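Local coordinates for protein MHC class I antigen (PDB 7CPO) that presumably displays peptides to T cells as the heavy chain of a class I major histocompatibility complex, paired with beta2-microglobulin, at the interface of chains A and B. Residues are numbered along the deposited sequence; one frame, centred on the assembly and turned at random. Chains: chain A, MHC class I antigen; chain B, beta2-microglobulin.

The contacts described fall in two separate regions of the heavy chain. Contacts 1 and 3 adjoin, the centres of their C-alpha atoms about 9 Å apart, and both lie against the floor of the alpha1-alpha2 platform; strands 5-14 and 96-105 of chain A run through both, and A:Gln98 belongs to both. Contact 2 lies about 25 Å from each of them, centre to centre of the C-alpha atoms, where strand 6-11 of chain B meets the immunoglobulin domain of chain A. The light chain thus touches both the peptide-binding platform and the membrane-proximal domain, an arrangement typical of class I molecules.

Contact 1: the interface of chains A and B. Residues chain A 11, 98-100, 116-118; chain B 56-58, 60.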
# COMPACT_ATOMS: atom_id res chain seq x y z
N VAL A 11 -10.62 0.72 -4.47
CA VAL A 11 -11.88 0.08 -4.16
C VAL A 11 -11.79 -1.39 -4.57
O VAL A 11 -11.38 -1.69 -5.69
CB VAL A 11 -13.04 0.79 -4.88
CG1 VAL A 11 -14.34 0.32 -4.35
CG2 VAL A 11 -12.89 2.29 -4.70
N GLN A 98 -11.89 -4.57 -8.91
CA GLN A 98 -11.09 -3.50 -8.33
C GLN A 98 -11.19 -2.25 -9.19
O GLN A 98 -11.31 -2.32 -10.41
CB GLN A 98 -9.62 -3.88 -8.21
CG GLN A 98 -9.23 -4.84 -7.09
CD GLN A 98 -7.85 -5.45 -7.35
OE1 GLN A 98 -7.71 -6.34 -8.19
NE2 GLN A 98 -6.82 -4.95 -6.65
N TRP A 99 -11.13 -1.10 -8.53
CA TRP A 99 -11.25 0.20 -9.17
C TRP A 99 -10.21 1.10 -8.54
O TRP A 99 -10.18 1.23 -7.31
CB TRP A 99 -12.66 0.76 -8.96
CG TRP A 99 -12.99 2.14 -9.50
CD1 TRP A 99 -12.49 2.76 -10.61
CD2 TRP A 99 -13.98 3.04 -8.96
NE1 TRP A 99 -13.09 4.00 -10.79
CE2 TRP A 99 -14.00 4.19 -9.78
CE3 TRP A 99 -14.83 2.98 -7.85
CZ2 TRP A 99 -14.84 5.27 -9.52
CZ3 TRP A 99 -15.67 4.07 -7.59
CH2 TRP A 99 -15.67 5.19 -8.43
N MET A 100 -9.34 1.69 -9.35
CA MET A 100 -8.43 2.71 -8.83
C MET A 100 -8.56 3.97 -9.67
O MET A 100 -8.68 3.91 -10.90
CB MET A 100 -6.95 2.23 -8.76
CG MET A 100 -6.37 1.66 -10.03
SD MET A 100 -4.73 0.91 -9.81
CE MET A 100 -3.73 2.35 -9.43
N GLN A 116 -9.34 3.29 -13.66
CA GLN A 116 -9.06 1.94 -14.13
C GLN A 116 -9.80 0.91 -13.30
O GLN A 116 -9.98 1.07 -12.09
CB GLN A 116 -7.56 1.62 -14.07
CG GLN A 116 -6.67 2.66 -14.71
CD GLN A 116 -5.20 2.37 -14.52
OE1 GLN A 116 -4.48 3.15 -13.92
NE2 GLN A 116 -4.75 1.23 -15.04
N TYR A 117 -10.19 -0.18 -13.97
CA TYR A 117 -10.90 -1.30 -13.36
C TYR A 117 -10.19 -2.60 -13.70
O TYR A 117 -9.70 -2.77 -14.82
CB TYR A 117 -12.32 -1.41 -13.86
CG TYR A 117 -13.25 -0.25 -13.56
CD1 TYR A 117 -13.87 -0.13 -12.32
CD2 TYR A 117 -13.55 0.68 -14.55
CE1 TYR A 117 -14.77 0.90 -12.06
CE2 TYR A 117 -14.44 1.72 -14.30
CZ TYR A 117 -15.06 1.82 -13.06
OH TYR A 117 -15.93 2.85 -12.82
N ALA A 118 -10.16 -3.54 -12.75
CA ALA A 118 -9.59 -4.86 -12.97
C ALA A 118 -10.55 -5.95 -12.52
O ALA A 118 -11.18 -5.85 -11.46
CB ALA A 118 -8.28 -5.05 -12.20
N PHE B 56 -4.20 -1.76 -2.61
CA PHE B 56 -3.45 -2.47 -3.63
C PHE B 56 -2.58 -1.48 -4.40
O PHE B 56 -2.69 -0.27 -4.23
CB PHE B 56 -4.35 -3.25 -4.59
CG PHE B 56 -5.52 -2.46 -5.17
CD1 PHE B 56 -5.39 -1.78 -6.36
CD2 PHE B 56 -6.74 -2.42 -4.52
CE1 PHE B 56 -6.46 -1.08 -6.91
CE2 PHE B 56 -7.82 -1.71 -5.05
CZ PHE B 56 -7.67 -1.04 -6.25
N LYS B 57 -1.70 -2.03 -5.23
CA LYS B 57 -0.77 -1.26 -6.05
C LYS B 57 -1.30 -1.16 -7.46
O LYS B 57 -2.32 -1.76 -7.83
CB LYS B 57 0.62 -1.91 -6.07
CG LYS B 57 1.29 -2.11 -4.72
CD LYS B 57 2.67 -2.77 -4.90
CE LYS B 57 3.04 -3.59 -3.67
NZ LYS B 57 3.30 -2.72 -2.49
N LYS B 58 -0.54 -0.42 -8.28
CA LYS B 58 -0.91 -0.21 -9.67
C LYS B 58 -0.88 -1.49 -10.48
O LYS B 58 -1.42 -1.51 -11.59
CB LYS B 58 0.01 0.83 -10.32
CG LYS B 58 1.46 0.36 -10.46
CD LYS B 58 2.45 1.52 -10.58
CE LYS B 58 2.94 1.71 -12.03
NZ LYS B 58 4.17 2.56 -12.08
N TRP B 60 -2.28 -4.17 -9.21
CA TRP B 60 -3.53 -4.71 -8.69
C TRP B 60 -3.30 -5.62 -7.48
O TRP B 60 -4.29 -6.04 -6.86
CB TRP B 60 -4.35 -5.46 -9.74
CG TRP B 60 -4.67 -4.63 -10.97
CD1 TRP B 60 -4.12 -4.77 -12.22
CD2 TRP B 60 -5.60 -3.53 -11.05
NE1 TRP B 60 -4.67 -3.83 -13.08
CE2 TRP B 60 -5.57 -3.06 -12.39
CE3 TRP B 60 -6.47 -2.92 -10.14
CZ2 TRP B 60 -6.37 -2.00 -12.83
CZ3 TRP B 60 -7.27 -1.86 -10.58
CH2 TRP B 60 -7.21 -1.42 -11.92
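A:Gln98 NE2, the side-chain amide nitrogen, donates to the main-chain O of B:Trp60 at 2.8 Å. The bond is nearly straight, 172° at the hydrogen, and its acceptor lies in the amide plane, while the donor is tilted 19° from the carbonyl plane of B:Trp60. The same nitrogen sits over one face of B:Phe56, toward the rim, with NE2 3.2 Å from CG of that ring; the two side chains meet tip to tip, amide and ring steeply inclined. This is the underside of the class I platform, where strands 96-105 and 111-119 receive the light chain. B:Trp60 buries 99 Å² here, and its indole has chain A groups on both faces. A:Ala118 CB stands over the middle of one face, 3.3 Å from the centroid of the six-membered ring, a CH-pi contact. On the opposite face, toward the rim, lies A:Met100 SD, 3.8 Å from CZ3 of B:Trp60. A:Met100 places CG between its backbone N and carbonyl carbon (chi1 53°), which brings this methylene and the sulfur against the indole while CB meets B:Phe56. At the edge of the B:Phe56 ring, in its plane, A:Trp99 O comes 3.5 Å from CZ.

Contact 2: the interface of chains A and B. Residues chain A 206, 234, 236, 238, 244-246; chain B 8, 10-11.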
# COMPACT_ATOMS: atom_id res chain seq x y z
N ARG A 206 20.09 -2.27 8.61
CA ARG A 206 18.69 -1.97 8.94
C ARG A 206 18.49 -0.47 8.91
O ARG A 206 19.23 0.28 9.55
CB ARG A 206 18.29 -2.51 10.31
CG ARG A 206 17.10 -1.72 10.94
CD ARG A 206 17.00 -1.75 12.49
NE ARG A 206 16.00 -2.73 12.90
CZ ARG A 206 14.74 -2.46 13.19
NH1 ARG A 206 14.27 -1.21 13.14
NH2 ARG A 206 13.93 -3.44 13.53
N LEU A 234 11.69 -5.80 1.61
CA LEU A 234 10.63 -4.90 1.21
C LEU A 234 10.80 -3.55 1.90
O LEU A 234 11.38 -3.44 2.98
CB LEU A 234 9.28 -5.49 1.59
CG LEU A 234 9.03 -6.92 1.08
CD1 LEU A 234 7.80 -7.48 1.73
CD2 LEU A 234 8.92 -6.95 -0.45
N SER A 236 8.64 -1.38 3.82
CA SER A 236 7.42 -1.75 4.50
C SER A 236 7.02 -0.69 5.52
O SER A 236 7.88 -0.05 6.14
CB SER A 236 7.58 -3.11 5.20
OG SER A 236 8.68 -3.11 6.09
N ASN A 238 5.76 1.07 8.89
CA ASN A 238 5.48 1.04 10.31
C ASN A 238 4.10 1.63 10.60
O ASN A 238 3.55 2.42 9.83
CB ASN A 238 6.56 1.82 11.07
CG ASN A 238 7.95 1.21 10.90
OD1 ASN A 238 8.87 1.89 10.44
ND2 ASN A 238 8.10 -0.05 11.26
N TYR A 244 10.35 1.11 6.88
CA TYR A 244 11.45 0.24 7.27
C TYR A 244 11.90 -0.61 6.09
O TYR A 244 11.08 -1.04 5.27
CB TYR A 244 11.04 -0.68 8.44
CG TYR A 244 11.95 -1.89 8.63
CD1 TYR A 244 11.68 -3.09 7.99
CD2 TYR A 244 13.07 -1.82 9.47
CE1 TYR A 244 12.49 -4.19 8.15
CE2 TYR A 244 13.90 -2.93 9.64
CZ TYR A 244 13.60 -4.11 8.98
OH TYR A 244 14.38 -5.23 9.13
N THR A 245 13.21 -0.90 6.03
CA THR A 245 13.76 -1.86 5.08
C THR A 245 15.15 -2.29 5.53
O THR A 245 15.69 -1.77 6.52
CB THR A 245 13.79 -1.30 3.66
OG1 THR A 245 14.10 -2.34 2.74
CG2 THR A 245 14.82 -0.22 3.55
N TRP A 246 15.74 -3.23 4.80
CA TRP A 246 17.11 -3.68 5.05
C TRP A 246 17.82 -4.01 3.75
O TRP A 246 17.20 -4.25 2.71
CB TRP A 246 17.16 -4.89 5.99
CG TRP A 246 16.47 -6.10 5.45
CD1 TRP A 246 15.19 -6.51 5.75
CD2 TRP A 246 17.00 -7.06 4.55
NE1 TRP A 246 14.90 -7.67 5.07
CE2 TRP A 246 16.00 -8.03 4.33
CE3 TRP A 246 18.24 -7.21 3.91
CZ2 TRP A 246 16.19 -9.13 3.49
CZ3 TRP A 246 18.42 -8.30 3.06
CH2 TRP A 246 17.40 -9.24 2.86
N GLN B 8 7.16 -9.72 5.35
CA GLN B 8 8.29 -9.16 6.08
C GLN B 8 7.83 -8.85 7.50
O GLN B 8 6.73 -8.34 7.71
CB GLN B 8 8.80 -7.90 5.38
CG GLN B 8 9.92 -7.18 6.07
CD GLN B 8 10.82 -6.46 5.07
OE1 GLN B 8 11.57 -7.10 4.34
NE2 GLN B 8 10.73 -5.13 5.03
N TYR B 10 9.11 -7.12 11.36
CA TYR B 10 10.06 -6.13 11.87
C TYR B 10 9.45 -5.45 13.10
O TYR B 10 8.23 -5.47 13.29
CB TYR B 10 10.42 -5.09 10.81
CG TYR B 10 9.20 -4.53 10.09
CD1 TYR B 10 8.67 -3.28 10.44
CD2 TYR B 10 8.56 -5.25 9.09
CE1 TYR B 10 7.54 -2.78 9.80
CE2 TYR B 10 7.43 -4.76 8.45
CZ TYR B 10 6.93 -3.52 8.80
OH TYR B 10 5.82 -3.05 8.15
N PHE B 11 10.33 -4.86 13.91
CA PHE B 11 9.99 -3.92 14.97
C PHE B 11 10.13 -2.50 14.46
O PHE B 11 10.89 -2.23 13.53
CB PHE B 11 10.93 -4.08 16.17
CG PHE B 11 10.67 -5.28 17.02
CD1 PHE B 11 9.39 -5.67 17.34
CD2 PHE B 11 11.74 -6.00 17.54
CE1 PHE B 11 9.17 -6.77 18.14
CE2 PHE B 11 11.53 -7.10 18.33
CZ PHE B 11 10.24 -7.49 18.63
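B:Tyr10 and A:Tyr244 run antiparallel alongside each other, and the methylene of one lies over the ring of the other, toward its rim: B:Tyr10 CB is 3.5 Å from A:Tyr244 CE1, a CH-pi contact. The B:Tyr10 ring has A:Ser236 OG above one face, toward its rim, and A:Asn238 ND2 at its edge, in plane. B:Gln8 keeps CG anti to its backbone N (chi1 178°) and extends beyond it, carrying the amide to the main chain of A:Leu234. NE2 donates to A:Leu234 O at 2.7 Å and OE1 accepts from A:Leu234 N at 3.0 Å. The clasp is bent (149° and 142° at hydrogen), NE2 above the carbonyl plane, but should restrain the amide's turn. NE2 also donates to A:Ser236 OG, 3.1 Å away and in the amide plane. A:Thr245 OG1 reaches A:Leu234 O at 2.9 Å from the face opposite NE2, while A:Ser236 OG donates to A:Tyr244 O, a second shell that would steady the acceptors. A long bond, 3.3 Å, runs from A:Arg206 NH2 to B:Phe11 O, the oxygen in the guanidinium plane but the donor above the carbonyl plane, with A:Tyr244 CE2 over the guanidinium. Strand 6-11 of beta2-microglobulin lies against strands 201-208, 236-237 and 243-251 of the heavy-chain C1-set immunoglobulin domain.

Contact 3: the interface of chains A and B. Residues chain A 12, 14, 94, 96, 98, 120-121; chain B 31-33, 62.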
# COMPACT_ATOMS: atom_id res chain seq x y z
N THR A 12 -12.22 -2.28 -3.67
CA THR A 12 -12.08 -3.73 -3.86
C THR A 12 -13.38 -4.42 -3.50
O THR A 12 -13.91 -4.23 -2.40
CB THR A 12 -10.96 -4.32 -2.98
OG1 THR A 12 -9.70 -3.80 -3.38
CG2 THR A 12 -10.93 -5.81 -3.13
N VAL A 14 -15.19 -8.33 -3.56
CA VAL A 14 -15.03 -9.78 -3.67
C VAL A 14 -16.41 -10.42 -3.57
O VAL A 14 -17.23 -10.00 -2.75
CB VAL A 14 -14.10 -10.33 -2.57
CG1 VAL A 14 -13.76 -11.79 -2.85
CG2 VAL A 14 -12.84 -9.49 -2.46
N LEU A 94 -15.06 -17.70 -6.73
CA LEU A 94 -14.73 -16.45 -6.06
C LEU A 94 -14.05 -15.53 -7.06
O LEU A 94 -13.10 -15.93 -7.74
CB LEU A 94 -13.84 -16.70 -4.85
CG LEU A 94 -13.34 -15.51 -4.03
CD1 LEU A 94 -12.96 -16.01 -2.66
CD2 LEU A 94 -12.14 -14.75 -4.66
N THR A 96 -13.06 -11.15 -8.14
CA THR A 96 -12.66 -9.86 -7.60
C THR A 96 -12.91 -8.75 -8.61
O THR A 96 -12.65 -8.92 -9.81
CB THR A 96 -11.18 -9.88 -7.22
OG1 THR A 96 -10.98 -10.92 -6.26
CG2 THR A 96 -10.78 -8.57 -6.57
N GLN A 98 -11.89 -4.57 -8.91
CA GLN A 98 -11.09 -3.50 -8.33
C GLN A 98 -11.19 -2.25 -9.19
O GLN A 98 -11.31 -2.32 -10.41
CB GLN A 98 -9.62 -3.88 -8.21
CG GLN A 98 -9.23 -4.84 -7.09
CD GLN A 98 -7.85 -5.45 -7.35
OE1 GLN A 98 -7.71 -6.34 -8.19
NE2 GLN A 98 -6.82 -4.95 -6.65
N ASP A 120 -10.65 -9.96 -11.46
CA ASP A 120 -9.79 -11.06 -11.01
C ASP A 120 -8.31 -10.71 -11.15
O ASP A 120 -7.50 -11.55 -11.56
CB ASP A 120 -10.11 -12.35 -11.77
CG ASP A 120 -11.45 -12.91 -11.42
OD1 ASP A 120 -11.86 -12.74 -10.25
OD2 ASP A 120 -12.11 -13.51 -12.29
N GLY A 121 -7.95 -9.46 -10.85
CA GLY A 121 -6.55 -9.05 -10.81
C GLY A 121 -5.89 -8.75 -12.14
O GLY A 121 -4.69 -8.46 -12.16
N HIS B 31 -2.63 -12.16 -4.42
CA HIS B 31 -3.94 -12.14 -5.04
C HIS B 31 -4.53 -13.54 -4.97
O HIS B 31 -3.80 -14.52 -5.17
CB HIS B 31 -3.84 -11.67 -6.49
CG HIS B 31 -5.11 -11.11 -7.02
ND1 HIS B 31 -6.20 -11.90 -7.33
CD2 HIS B 31 -5.48 -9.83 -7.28
CE1 HIS B 31 -7.19 -11.13 -7.76
NE2 HIS B 31 -6.78 -9.87 -7.73
N PRO B 32 -5.84 -13.70 -4.68
CA PRO B 32 -6.90 -12.77 -4.29
C PRO B 32 -6.63 -12.15 -2.91
O PRO B 32 -5.65 -12.53 -2.28
CB PRO B 32 -8.15 -13.66 -4.27
CG PRO B 32 -7.61 -15.01 -3.95
CD PRO B 32 -6.33 -15.09 -4.72
N PRO B 33 -7.46 -11.21 -2.45
CA PRO B 33 -7.12 -10.46 -1.23
C PRO B 33 -7.36 -11.20 0.08
O PRO B 33 -6.85 -10.76 1.12
CB PRO B 33 -8.02 -9.22 -1.32
CG PRO B 33 -9.19 -9.69 -2.13
CD PRO B 33 -8.62 -10.61 -3.15
N PHE B 62 -2.44 -6.87 -3.70
CA PHE B 62 -2.93 -6.35 -2.44
C PHE B 62 -1.82 -6.20 -1.40
O PHE B 62 -0.75 -6.78 -1.52
CB PHE B 62 -4.01 -7.29 -1.94
CG PHE B 62 -5.24 -7.28 -2.79
CD1 PHE B 62 -6.20 -6.29 -2.61
CD2 PHE B 62 -5.41 -8.22 -3.80
CE1 PHE B 62 -7.34 -6.26 -3.41
CE2 PHE B 62 -6.53 -8.19 -4.61
CZ PHE B 62 -7.51 -7.21 -4.41
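B:His31, which buries 42 Å², lays the NE2 corner of its imidazole against the backbone of A:Gly121, with NE2 3.4 Å from the glycine N. The two nitrogens are not bonded, and packing rather than polar bonding carries this contact, where a loop of the C1-set immunoglobulin fold of beta2-microglobulin meets the class I platform. CG of B:His31 is anti to its backbone N (chi1 -157°), directing the ring to the A:Asp120-A:Gly121 turn; A:Gln98 OE1 lies at the imidazole edge, in plane, 3.7 Å from NE2. B:Pro33 buries 35 Å² and works on two sides. Its CG touches A:Val14 CG2 at 3.7 Å, the two side chains passing in opposite directions, and its CB stands over the centre of the B:Phe62 ring, 3.4 Å above the plane, backing that phenyl within chain B. B:Pro32, which follows a cis peptide bond, presents CB toward A:Leu94. A:Thr96 buries 30 Å²: OG1 comes 3.9 Å from CD of B:Pro33, and its main-chain N donates to A:Asp120 OD1 at 2.9 Å, tying the turn to strand 96-105. B:Phe62 meets the A:Gln98 amide tip to tip, CZ lying 3.4 Å from CD, with amide and ring planes 19° apart, and its CE1 lies 3.6 Å from A:Thr12 CG2, with A:Thr12 OG1 at the ring edge.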